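Protein GLB-12 (Caenorhabditis elegans, PDB 4BJA) is a haem-binding globin, probably able to bind oxygen, that is linked to redox signalling and is essential for reproduction in the worm. Local coordinates at residues 37-42 with 189-194. The protein carries 1 engineered substitution. Residues are numbered along the deposited sequence; the frame is centred on the assembly and turned at random. Where two conformers were deposited one is given.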
loop_
_atom_site.group_PDB
_atom_site.type_symbol
_atom_site.label_atom_id
_atom_site.label_comp_id
_atom_site.label_asym_id
_atom_site.label_seq_id
_atom_site.Cartn_x
_atom_site.Cartn_y
_atom_site.Cartn_z
ATOM N N ARG A 37 6.019 15.221 0.824
ATOM C CA ARG A 37 4.728 15.723 0.329
ATOM C C ARG A 37 4.846 17.176 -0.060
ATOM O O ARG A 37 4.213 17.610 -1.007
ATOM C CB ARG A 37 3.600 15.499 1.367
ATOM C CG ARG A 37 3.293 13.976 1.514
ATOM C CD ARG A 37 2.115 13.688 2.458
ATOM N NE ARG A 37 2.536 13.560 3.859
ATOM C CZ ARG A 37 2.529 14.490 4.793
ATOM N NH1 ARG A 37 2.129 15.758 4.542
ATOM N NH2 ARG A 37 2.936 14.112 6.031
ATOM N N THR A 38 5.590 17.953 0.718
ATOM C CA THR A 38 5.798 19.374 0.363
ATOM C C THR A 38 6.517 19.455 -0.996
ATOM O O THR A 38 6.164 20.277 -1.875
ATOM C CB THR A 38 6.631 20.031 1.439
ATOM O OG1 THR A 38 5.828 20.051 2.630
ATOM C CG2 THR A 38 7.055 21.431 1.071
ATOM N N LEU A 39 7.539 18.621 -1.170
ATOM C CA LEU A 39 8.257 18.575 -2.466
ATOM C C LEU A 39 7.280 18.268 -3.610
ATOM O O LEU A 39 7.338 18.927 -4.673
ATOM C CB LEU A 39 9.398 17.545 -2.395
ATOM C CG LEU A 39 10.173 17.272 -3.695
ATOM C CD1 LEU A 39 11.388 16.534 -3.308
ATOM C CD2 LEU A 39 9.393 16.381 -4.732
ATOM N N LEU A 40 6.367 17.306 -3.404
ATOM C CA LEU A 40 5.416 16.940 -4.477
ATOM C C LEU A 40 4.618 18.149 -4.864
ATOM O O LEU A 40 4.488 18.445 -6.058
ATOM C CB LEU A 40 4.437 15.856 -4.046
ATOM C CG LEU A 40 4.897 14.461 -3.851
ATOM C CD1 LEU A 40 3.712 13.691 -3.297
ATOM C CD2 LEU A 40 5.245 13.894 -5.231
ATOM N N ARG A 41 4.070 18.863 -3.863
ATOM C CA ARG A 41 3.299 20.037 -4.163
ATOM C C ARG A 41 4.132 21.151 -4.811
ATOM O O ARG A 41 3.689 21.735 -5.812
ATOM C CB ARG A 41 2.552 20.553 -2.917
ATOM C CG ARG A 41 1.590 21.665 -3.265
ATOM C CD ARG A 41 0.551 21.277 -4.265
ATOM N NE ARG A 41 -0.376 22.396 -4.496
ATOM C CZ ARG A 41 -1.204 22.472 -5.531
ATOM N NH1 ARG A 41 -1.238 21.478 -6.425
ATOM N NH2 ARG A 41 -2.022 23.529 -5.660
ATOM N N GLU A 42 5.308 21.453 -4.257
ATOM C CA GLU A 42 6.112 22.594 -4.770
ATOM C C GLU A 42 6.608 22.309 -6.188
ATOM O O GLU A 42 6.541 23.186 -7.037
ATOM C CB GLU A 42 7.266 22.901 -3.845
ATOM C CG GLU A 42 6.826 23.467 -2.495
ATOM C CD GLU A 42 7.971 24.095 -1.699
ATOM O OE1 GLU A 42 9.128 23.646 -1.840
ATOM O OE2 GLU A 42 7.714 25.030 -0.901
ATOM N N THR A 189 12.990 12.882 -8.325
ATOM C CA THR A 189 12.687 11.644 -9.046
ATOM C C THR A 189 12.187 10.529 -8.100
ATOM O O THR A 189 11.163 9.898 -8.377
ATOM C CB THR A 189 13.953 11.178 -9.835
ATOM O OG1 THR A 189 14.346 12.182 -10.785
ATOM C CG2 THR A 189 13.727 9.873 -10.566
ATOM N N ASP A 190 12.899 10.313 -6.977
ATOM C CA ASP A 190 12.545 9.241 -6.066
ATOM C C ASP A 190 11.168 9.517 -5.420
ATOM O O ASP A 190 10.345 8.609 -5.319
ATOM C CB ASP A 190 13.650 9.031 -5.003
ATOM C CG ASP A 190 15.027 8.654 -5.609
ATOM O OD1 ASP A 190 15.180 8.435 -6.828
ATOM O OD2 ASP A 190 16.008 8.609 -4.828
ATOM N N VAL A 191 10.907 10.763 -5.026
ATOM C CA VAL A 191 9.639 11.092 -4.394
ATOM C C VAL A 191 8.469 10.908 -5.361
ATOM O O VAL A 191 7.429 10.332 -4.987
ATOM C CB VAL A 191 9.639 12.519 -3.783
ATOM C CG1 VAL A 191 8.269 12.874 -3.327
ATOM C CG2 VAL A 191 10.615 12.583 -2.598
ATOM N N TRP A 192 8.632 11.390 -6.600
ATOM C CA TRP A 192 7.557 11.268 -7.563
ATOM C C TRP A 192 7.340 9.808 -7.916
ATOM O O TRP A 192 6.206 9.372 -8.135
ATOM C CB TRP A 192 7.826 12.166 -8.818
ATOM C CG TRP A 192 7.273 13.521 -8.592
ATOM C CD1 TRP A 192 7.931 14.603 -8.072
ATOM C CD2 TRP A 192 5.924 13.934 -8.804
ATOM N NE1 TRP A 192 7.075 15.674 -7.968
ATOM C CE2 TRP A 192 5.834 15.293 -8.423
ATOM C CE3 TRP A 192 4.786 13.299 -9.316
ATOM C CZ2 TRP A 192 4.636 16.020 -8.525
ATOM C CZ3 TRP A 192 3.606 14.024 -9.425
ATOM C CH2 TRP A 192 3.534 15.367 -9.013
ATOM N N LYS A 193 8.413 9.025 -7.990
ATOM C CA LYS A 193 8.210 7.578 -8.217
ATOM C C LYS A 193 7.438 6.921 -7.069
ATOM O O LYS A 193 6.550 6.127 -7.325
ATOM C CB LYS A 193 9.510 6.839 -8.516
ATOM C CG LYS A 193 10.043 7.197 -9.917
ATOM C CD LYS A 193 11.335 6.435 -10.216
ATOM C CE LYS A 193 11.884 6.788 -11.595
ATOM N NZ LYS A 193 13.294 6.207 -11.805
ATOM N N LYS A 194 7.797 7.239 -5.812
ATOM C CA LYS A 194 7.042 6.644 -4.686
ATOM C C LYS A 194 5.583 7.047 -4.724
ATOM O O LYS A 194 4.698 6.207 -4.543
ATOM C CB LYS A 194 7.651 7.027 -3.351
ATOM C CG LYS A 194 8.991 6.333 -3.145
ATOM C CD LYS A 194 9.514 6.606 -1.701
ATOM C CE LYS A 194 9.570 8.095 -1.322
ATOM N NZ LYS A 194 9.958 8.318 0.148
#
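Leu40 sets its CD2 methyl over the face of the Trp192 indole, one of the main touches where helices 34-46 and 185-214 cross. The methyl sits 3.6 Å from the centroid of the five-membered ring and 12° off its normal, a CH-pi contact. CG of Leu40 lies beside the backbone N (chi1 -71°), anti to the carbonyl carbon, which carries the branch toward the other helix although the CB bond does not point there. A slim, flexible apolar chain suits the place: it puts one methyl both over the ring and beside Val191, with Leu40 CD2 3.7 Å from Val191 CG1 and Leu40 CG against the same valine methyl.

Val191 has its CB bond directed toward segment 37-42, a compact side chain consistent with the close approach of the segment axes, 9.8 Å. Its CG1, anti to the backbone N, wedges between the two leucines, reaching Leu39 CD2 at 3.9 Å; Leu39 and Val191 meet tip to tip. Leu39 CD2 also approaches the pyrrole side of the tryptophan obliquely, 4.1 Å from Trp192 CD1.

Although methyls of Leu39 and Leu40 lie beside it, Trp192 NE1 is satisfied by a hydrogen bond to Thr43 OG1, one turn beyond Leu39, which ties the ring to the helix it packs against and helps to fix its rotation. Ile157 and Leu160 of helix 144-160 and Met100 of helix 87-108 also touch this large ring, which therefore joins several helices in the core, away from the haem iron site.

Between the segments, whose axes cross at 95°, the packing is apolar, while Lys194–Asp36 and Trp192–Thr43 add polar links between the helices. This is consistent with the A/H crossing of the globin fold, in which the first long helix packs across the last.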